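Local coordinates for protein HTH-type dhaKLM operon transcriptional activator DhaS (Lactococcus lactis, PDB 2IU5) that activates transcription of the dhaKLM operon together with DhaQ in response to dihydroxyacetone, binding as a homodimer to an inverted repeat that partly overlaps the -35 promoter sequence, at residues A[79-89]-A[121-132]. The protein carries 1 engineered substitution. Sequence-based numbering, arbitrary orientation.
Sequences YYGWQNELLLL and LLDKVIFDQEKK
In the all-helical C-terminal region of this TetR-family regulator, residues 82-89, with the loop leading into them, run nearly antiparallel (157°) to residues 121-132, the end of helix 110-132, W82 meeting V125 and Q129. The pair illustrates how one buried side-chain oxygen can gather two donors. Q129 OE1 accepts the W82 indole N-H, NE1 to OE1 2.8 Å, almost straight at 170° and on a lone pair in the carbonyl plane; Y80 OH donates to the same OE1 at 2.6 Å, its ring nearly upright to the amide, whose NE2 binds Y135. With CG of Y80 anti to its N (chi1 -178°), the ring reaches Q129 and offers one face to K132, whose CE sits 3.4 Å from the ring centroid. A phenylalanine here would probably leave Q129 OE1 with the indole alone of these two donors, and Q83 NE2 without the hydroxyl it donates to. V125 CG2 lies 3.6 Å from W82 CD2, while Q83 and L178 also pack on W82. K124 NZ forms salt bridges to E85 OE1 (3.0 Å) and D128, probably easing the acids' repulsion; N76 hydrogen-bonds E85 OE2. D128 OD2 takes K124 NZ at 2.7 Å on its syn lone pair and, from above the carboxylate plane, G81 N at 3.0 Å.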
ATOM      1  N   TYR A  79      -1.775  19.791 -21.307  1.00 22.15           N
ATOM      2  CA  TYR A  79      -2.392  20.592 -20.300  1.00 21.93           C
ATOM      3  C   TYR A  79      -3.177  19.734 -19.335  1.00 22.83           C
ATOM      4  O   TYR A  79      -3.096  19.973 -18.141  1.00 24.68           O
ATOM      5  CB  TYR A  79      -3.318  21.632 -20.919  1.00 22.93           C
ATOM      6  CG  TYR A  79      -3.631  22.771 -19.986  1.00 24.32           C
ATOM      7  CD1 TYR A  79      -2.701  23.782 -19.777  1.00 26.20           C
ATOM      8  CD2 TYR A  79      -4.846  22.842 -19.319  1.00 24.48           C
ATOM      9  CE1 TYR A  79      -2.971  24.834 -18.926  1.00 26.18           C
ATOM     10  CE2 TYR A  79      -5.124  23.897 -18.462  1.00 27.17           C
ATOM     11  CZ  TYR A  79      -4.177  24.884 -18.276  1.00 27.04           C
ATOM     12  OH  TYR A  79      -4.431  25.944 -17.431  1.00 30.13           O
ATOM     13  N   TYR A  80      -3.933  18.753 -19.814  1.00 22.56           N
ATOM     14  CA  TYR A  80      -4.712  17.934 -18.885  1.00 22.27           C
ATOM     15  C   TYR A  80      -4.501  16.477 -19.204  1.00 22.93           C
ATOM     16  O   TYR A  80      -5.226  15.856 -19.992  1.00 24.48           O
ATOM     17  CB  TYR A  80      -6.198  18.332 -18.793  1.00 23.53           C
ATOM     18  CG  TYR A  80      -7.042  17.539 -17.798  1.00 24.64           C
ATOM     19  CD1 TYR A  80      -7.149  17.931 -16.465  1.00 22.08           C
ATOM     20  CD2 TYR A  80      -7.733  16.390 -18.193  1.00 25.91           C
ATOM     21  CE1 TYR A  80      -7.927  17.202 -15.546  1.00 23.42           C
ATOM     22  CE2 TYR A  80      -8.503  15.664 -17.294  1.00 24.94           C
ATOM     23  CZ  TYR A  80      -8.599  16.071 -15.970  1.00 26.06           C
ATOM     24  OH  TYR A  80      -9.370  15.338 -15.091  1.00 25.82           O
ATOM     25  N   GLY A  81      -3.475  15.948 -18.568  1.00 20.04           N
ATOM     26  CA  GLY A  81      -2.920  14.726 -19.062  1.00 19.55           C
ATOM     27  C   GLY A  81      -3.054  13.519 -18.163  1.00 19.21           C
ATOM     28  O   GLY A  81      -2.765  12.417 -18.621  1.00 18.92           O
ATOM     29  N   TRP A  82      -3.473  13.669 -16.906  1.00 17.19           N
ATOM     30  CA  TRP A  82      -3.256  12.562 -15.988  1.00 18.28           C
ATOM     31  C   TRP A  82      -4.032  11.307 -16.359  1.00 17.20           C
ATOM     32  O   TRP A  82      -3.538  10.201 -16.124  1.00 18.95           O
ATOM     33  CB  TRP A  82      -3.470  12.932 -14.538  1.00 19.00           C
ATOM     34  CG  TRP A  82      -4.874  13.089 -14.067  1.00 18.10           C
ATOM     35  CD1 TRP A  82      -5.530  14.254 -13.930  1.00 18.23           C
ATOM     36  CD2 TRP A  82      -5.789  12.051 -13.662  1.00 18.66           C
ATOM     37  NE1 TRP A  82      -6.816  14.033 -13.460  1.00 17.51           N
ATOM     38  CE2 TRP A  82      -6.990  12.687 -13.291  1.00 19.26           C
ATOM     39  CE3 TRP A  82      -5.707  10.657 -13.581  1.00 18.74           C
ATOM     40  CZ2 TRP A  82      -8.107  11.986 -12.843  1.00 19.27           C
ATOM     41  CZ3 TRP A  82      -6.833   9.954 -13.126  1.00 19.44           C
ATOM     42  CH2 TRP A  82      -8.009  10.624 -12.766  1.00 19.96           C
ATOM     43  N   GLN A  83      -5.227  11.482 -16.929  1.00 17.56           N
ATOM     44  CA  GLN A  83      -6.028  10.299 -17.237  1.00 17.37           C
ATOM     45  C   GLN A  83      -5.346   9.533 -18.364  1.00 17.31           C
ATOM     46  O   GLN A  83      -5.304   8.302 -18.334  1.00 17.71           O
ATOM     47  CB  GLN A  83      -7.478  10.640 -17.598  1.00 16.45           C
ATOM     48  CG  GLN A  83      -8.184  11.328 -16.433  1.00 18.31           C
ATOM     49  CD  GLN A  83      -9.664  11.483 -16.646  1.00 21.60           C
ATOM     50  OE1 GLN A  83     -10.318  10.626 -17.255  1.00 24.79           O
ATOM     51  NE2 GLN A  83     -10.206  12.585 -16.142  1.00 22.52           N
ATOM     52  N   ASN A  84      -4.809  10.247 -19.352  1.00 17.46           N
ATOM     53  CA  ASN A  84      -4.066   9.583 -20.439  1.00 18.19           C
ATOM     54  C   ASN A  84      -2.775   8.963 -19.903  1.00 19.20           C
ATOM     55  O   ASN A  84      -2.382   7.863 -20.285  1.00 20.41           O
ATOM     56  CB  ASN A  84      -3.774  10.599 -21.556  1.00 19.85           C
ATOM     57  CG  ASN A  84      -5.041  11.052 -22.267  1.00 22.12           C
ATOM     58  OD1 ASN A  84      -5.997  10.285 -22.328  1.00 29.50           O
ATOM     59  ND2 ASN A  84      -5.062  12.282 -22.805  1.00 25.58           N
ATOM     60  N   GLU A  85      -2.098   9.660 -19.002  1.00 19.07           N
ATOM     61  CA  GLU A  85      -0.864   9.113 -18.445  1.00 18.97           C
ATOM     62  C   GLU A  85      -1.077   7.844 -17.643  1.00 18.08           C
ATOM     63  O   GLU A  85      -0.304   6.874 -17.746  1.00 20.96           O
ATOM     64  CB  GLU A  85      -0.173  10.182 -17.598  1.00 19.58           C
ATOM     65  CG  GLU A  85       0.333  11.270 -18.516  1.00 22.01           C
ATOM     66  CD  GLU A  85       0.149  12.670 -17.967  1.00 27.35           C
ATOM     67  OE1 GLU A  85      -0.121  12.806 -16.749  1.00 30.03           O
ATOM     68  OE2 GLU A  85       0.279  13.628 -18.762  1.00 29.79           O
ATOM     69  N   LEU A  86      -2.126   7.825 -16.835  1.00 18.94           N
ATOM     70  CA  LEU A  86      -2.462   6.619 -16.103  1.00 18.36           C
ATOM     71  C   LEU A  86      -2.707   5.447 -17.048  1.00 18.05           C
ATOM     72  O   LEU A  86      -2.188   4.352 -16.801  1.00 18.99           O
ATOM     73  CB  LEU A  86      -3.673   6.866 -15.203  1.00 19.38           C
ATOM     74  CG  LEU A  86      -4.209   5.592 -14.562  1.00 18.73           C
ATOM     75  CD1 LEU A  86      -3.165   4.948 -13.628  1.00 22.28           C
ATOM     76  CD2 LEU A  86      -5.492   5.986 -13.789  1.00 19.93           C
ATOM     77  N   LEU A  87      -3.476   5.652 -18.110  1.00 17.97           N
ATOM     78  CA  LEU A  87      -3.715   4.585 -19.089  1.00 17.90           C
ATOM     79  C   LEU A  87      -2.393   4.090 -19.662  1.00 18.28           C
ATOM     80  O   LEU A  87      -2.138   2.883 -19.714  1.00 19.92           O
ATOM     81  CB  LEU A  87      -4.644   5.044 -20.207  1.00 19.03           C
ATOM     82  CG  LEU A  87      -4.856   4.008 -21.311  1.00 18.74           C
ATOM     83  CD1 LEU A  87      -5.480   2.740 -20.723  1.00 19.48           C
ATOM     84  CD2 LEU A  87      -5.743   4.645 -22.396  1.00 20.81           C
ATOM     85  N   LEU A  88      -1.541   5.007 -20.097  1.00 18.62           N
ATOM     86  CA  LEU A  88      -0.264   4.571 -20.683  1.00 21.26           C
ATOM     87  C   LEU A  88       0.645   3.869 -19.684  1.00 20.35           C
ATOM     88  O   LEU A  88       1.355   2.917 -20.033  1.00 21.36           O
ATOM     89  CB  LEU A  88       0.433   5.726 -21.397  1.00 22.64           C
ATOM     90  CG  LEU A  88      -0.430   6.233 -22.571  1.00 25.36           C
ATOM     91  CD1 LEU A  88       0.321   7.266 -23.382  1.00 29.14           C
ATOM     92  CD2 LEU A  88      -0.928   5.093 -23.485  1.00 28.68           C
ATOM     93  N   LEU A  89       0.634   4.315 -18.441  1.00 19.71           N
ATOM     94  CA  LEU A  89       1.369   3.602 -17.403  1.00 21.02           C
ATOM     95  C   LEU A  89       0.852   2.173 -17.188  1.00 20.14           C
ATOM     96  O   LEU A  89       1.639   1.203 -17.117  1.00 20.13           O
ATOM     97  CB  LEU A  89       1.299   4.434 -16.125  1.00 23.89           C
ATOM     98  CG  LEU A  89       2.085   3.911 -14.947  1.00 27.45           C
ATOM     99  CD1 LEU A  89       3.552   3.746 -15.303  1.00 31.19           C
ATOM    100  CD2 LEU A  89       1.916   4.830 -13.741  1.00 28.87           C
ATOM    101  N   LEU A 121       2.660  10.252  -9.741  1.00 19.02           N
ATOM    102  CA  LEU A 121       1.436  10.299 -10.552  1.00 18.63           C
ATOM    103  C   LEU A 121       0.350  11.079  -9.803  1.00 18.75           C
ATOM    104  O   LEU A 121      -0.282  11.971 -10.377  1.00 18.43           O
ATOM    105  CB  LEU A 121       0.966   8.891 -10.920  1.00 21.22           C
ATOM    106  CG  LEU A 121      -0.343   8.924 -11.722  1.00 25.02           C
ATOM    107  CD1 LEU A 121      -0.296   9.752 -13.006  1.00 25.95           C
ATOM    108  CD2 LEU A 121      -0.918   7.554 -11.958  1.00 28.80           C
ATOM    109  N   LEU A 122       0.127  10.776  -8.522  1.00 18.03           N
ATOM    110  CA  LEU A 122      -0.894  11.541  -7.784  1.00 17.85           C
ATOM    111  C   LEU A 122      -0.592  13.045  -7.703  1.00 17.33           C
ATOM    112  O   LEU A 122      -1.488  13.870  -7.778  1.00 19.57           O
ATOM    113  CB  LEU A 122      -1.178  10.951  -6.402  1.00 19.54           C
ATOM    114  CG  LEU A 122      -2.326   9.950  -6.333  1.00 19.50           C
ATOM    115  CD1 LEU A 122      -3.664  10.655  -6.520  1.00 20.00           C
ATOM    116  CD2 LEU A 122      -2.133   8.806  -7.316  1.00 21.41           C
ATOM    117  N   ASP A 123       0.686  13.392  -7.557  1.00 19.78           N
ATOM    118  CA  ASP A 123       1.089  14.791  -7.539  1.00 19.80           C
ATOM    119  C   ASP A 123       0.656  15.426  -8.861  1.00 19.66           C
ATOM    120  O   ASP A 123       0.148  16.547  -8.853  1.00 20.55           O
ATOM    121  CB  ASP A 123       2.598  14.906  -7.287  1.00 23.27           C
ATOM    122  CG  ASP A 123       2.959  14.661  -5.819  1.00 25.30           C
ATOM    123  OD1 ASP A 123       2.034  14.604  -4.981  1.00 32.03           O
ATOM    124  OD2 ASP A 123       4.157  14.527  -5.510  1.00 31.11           O
ATOM    125  N   LYS A 124       0.858  14.693  -9.955  1.00 19.27           N
ATOM    126  CA  LYS A 124       0.436  15.133 -11.308  1.00 20.12           C
ATOM    127  C   LYS A 124      -1.088  15.283 -11.437  1.00 20.18           C
ATOM    128  O   LYS A 124      -1.573  16.241 -12.053  1.00 20.51           O
ATOM    129  CB  LYS A 124       0.963  14.130 -12.341  1.00 23.18           C
ATOM    130  CG  LYS A 124       0.607  14.425 -13.803  1.00 23.90           C
ATOM    131  CD  LYS A 124       1.204  15.734 -14.235  1.00 26.96           C
ATOM    132  CE  LYS A 124       1.454  15.746 -15.746  1.00 30.09           C
ATOM    133  NZ  LYS A 124       0.152  15.768 -16.464  1.00 30.27           N
ATOM    134  N   VAL A 125      -1.839  14.343 -10.866  1.00 18.33           N
ATOM    135  CA  VAL A 125      -3.302  14.448 -10.820  1.00 19.68           C
ATOM    136  C   VAL A 125      -3.738  15.754 -10.173  1.00 19.60           C
ATOM    137  O   VAL A 125      -4.556  16.517 -10.715  1.00 18.41           O
ATOM    138  CB  VAL A 125      -3.889  13.228 -10.066  1.00 19.36           C
ATOM    139  CG1 VAL A 125      -5.386  13.382  -9.877  1.00 20.59           C
ATOM    140  CG2 VAL A 125      -3.587  11.956 -10.835  1.00 19.68           C
ATOM    141  N   ILE A 126      -3.184  16.024  -8.994  1.00 19.78           N
ATOM    142  CA  ILE A 126      -3.502  17.262  -8.284  1.00 21.18           C
ATOM    143  C   ILE A 126      -3.141  18.497  -9.116  1.00 19.77           C
ATOM    144  O   ILE A 126      -3.964  19.384  -9.279  1.00 21.36           O
ATOM    145  CB  ILE A 126      -2.756  17.282  -6.949  1.00 23.19           C
ATOM    146  CG1 ILE A 126      -3.266  16.142  -6.061  1.00 24.81           C
ATOM    147  CG2 ILE A 126      -2.931  18.624  -6.276  1.00 23.20           C
ATOM    148  CD1 ILE A 126      -4.714  16.277  -5.607  1.00 28.12           C
ATOM    149  N   PHE A 127      -1.909  18.534  -9.627  1.00 20.34           N
ATOM    150  CA  PHE A 127      -1.359  19.591 -10.510  1.00 20.64           C
ATOM    151  C   PHE A 127      -2.357  19.863 -11.635  1.00 20.51           C
ATOM    152  O   PHE A 127      -2.727  21.000 -11.865  1.00 20.92           O
ATOM    153  CB  PHE A 127      -0.048  19.024 -11.085  1.00 23.36           C
ATOM    154  CG  PHE A 127       0.819  19.964 -11.908  1.00 24.71           C
ATOM    155  CD1 PHE A 127       1.477  21.046 -11.333  1.00 26.35           C
ATOM    156  CD2 PHE A 127       0.982  19.743 -13.268  1.00 23.44           C
ATOM    157  CE1 PHE A 127       2.275  21.889 -12.116  1.00 27.95           C
ATOM    158  CE2 PHE A 127       1.769  20.568 -14.049  1.00 26.58           C
ATOM    159  CZ  PHE A 127       2.418  21.646 -13.471  1.00 24.89           C
ATOM    160  N   ASP A 128      -2.778  18.798 -12.324  1.00 19.67           N
ATOM    161  CA  ASP A 128      -3.637  18.976 -13.499  1.00 18.77           C
ATOM    162  C   ASP A 128      -5.039  19.423 -13.100  1.00 18.22           C
ATOM    163  O   ASP A 128      -5.656  20.248 -13.762  1.00 19.21           O
ATOM    164  CB  ASP A 128      -3.761  17.679 -14.300  1.00 18.41           C
ATOM    165  CG  ASP A 128      -2.521  17.342 -15.106  1.00 19.12           C
ATOM    166  OD1 ASP A 128      -1.574  18.155 -15.155  1.00 23.63           O
ATOM    167  OD2 ASP A 128      -2.450  16.242 -15.724  1.00 23.99           O
ATOM    168  N   GLN A 129      -5.556  18.875 -12.006  1.00 18.26           N
ATOM    169  CA  GLN A 129      -6.886  19.261 -11.567  1.00 17.17           C
ATOM    170  C   GLN A 129      -6.945  20.740 -11.206  1.00 18.62           C
ATOM    171  O   GLN A 129      -7.907  21.418 -11.513  1.00 18.36           O
ATOM    172  CB  GLN A 129      -7.326  18.379 -10.400  1.00 18.22           C
ATOM    173  CG  GLN A 129      -7.708  16.962 -10.779  1.00 18.91           C
ATOM    174  CD  GLN A 129      -8.816  16.812 -11.806  1.00 17.63           C
ATOM    175  OE1 GLN A 129      -8.733  15.913 -12.655  1.00 19.85           O
ATOM    176  NE2 GLN A 129      -9.841  17.660 -11.748  1.00 19.78           N
ATOM    177  N   GLU A 130      -5.906  21.240 -10.554  1.00 18.15           N
ATOM    178  CA  GLU A 130      -5.897  22.630 -10.121  1.00 20.88           C
ATOM    179  C   GLU A 130      -5.857  23.584 -11.301  1.00 22.46           C
ATOM    180  O   GLU A 130      -6.205  24.758 -11.166  1.00 23.40           O
ATOM    181  CB  GLU A 130      -4.700  22.863  -9.210  1.00 21.35           C
ATOM    182  CG  GLU A 130      -4.925  22.185  -7.854  1.00 24.04           C
ATOM    183  CD  GLU A 130      -4.055  22.763  -6.757  1.00 26.39           C
ATOM    184  OE1 GLU A 130      -2.921  23.200  -7.054  1.00 28.18           O
ATOM    185  OE2 GLU A 130      -4.514  22.777  -5.595  1.00 27.18           O
ATOM    186  N   LYS A 131      -5.429  23.071 -12.453  1.00 24.01           N
ATOM    187  CA  LYS A 131      -5.486  23.869 -13.686  1.00 25.98           C
ATOM    188  C   LYS A 131      -6.920  23.960 -14.212  1.00 27.29           C
ATOM    189  O   LYS A 131      -7.319  24.966 -14.804  1.00 28.71           O
ATOM    190  CB  LYS A 131      -4.559  23.297 -14.773  1.00 24.95           C
ATOM    191  CG  LYS A 131      -3.061  23.462 -14.536  1.00 25.54           C
ATOM    192  CD  LYS A 131      -2.216  22.392 -15.252  1.00 29.40           C
ATOM    193  CE  LYS A 131      -1.436  22.971 -16.422  1.00 32.90           C
ATOM    194  NZ  LYS A 131      -0.181  22.217 -16.731  1.00 34.94           N
ATOM    195  N   LYS A 132      -7.695  22.905 -13.998  1.00 28.19           N
ATOM    196  CA  LYS A 132      -9.034  22.795 -14.563  1.00 29.24           C
ATOM    197  C   LYS A 132     -10.106  23.489 -13.710  1.00 29.97           C
ATOM    198  O   LYS A 132     -10.990  24.164 -14.240  1.00 31.21           O
ATOM    199  CB  LYS A 132      -9.337  21.309 -14.757  1.00 28.87           C
ATOM    200  CG  LYS A 132     -10.529  21.030 -15.638  1.00 31.32           C
ATOM    201  CD  LYS A 132     -10.569  19.569 -16.044  1.00 33.26           C
ATOM    202  CE  LYS A 132     -10.021  19.363 -17.444  1.00 34.71           C
ATOM    203  NZ  LYS A 132     -10.153  20.567 -18.319  1.00 35.50           N
TER
HETATM  204  O   HOH W   1      -5.493  20.729 -16.649  1.00 31.86           O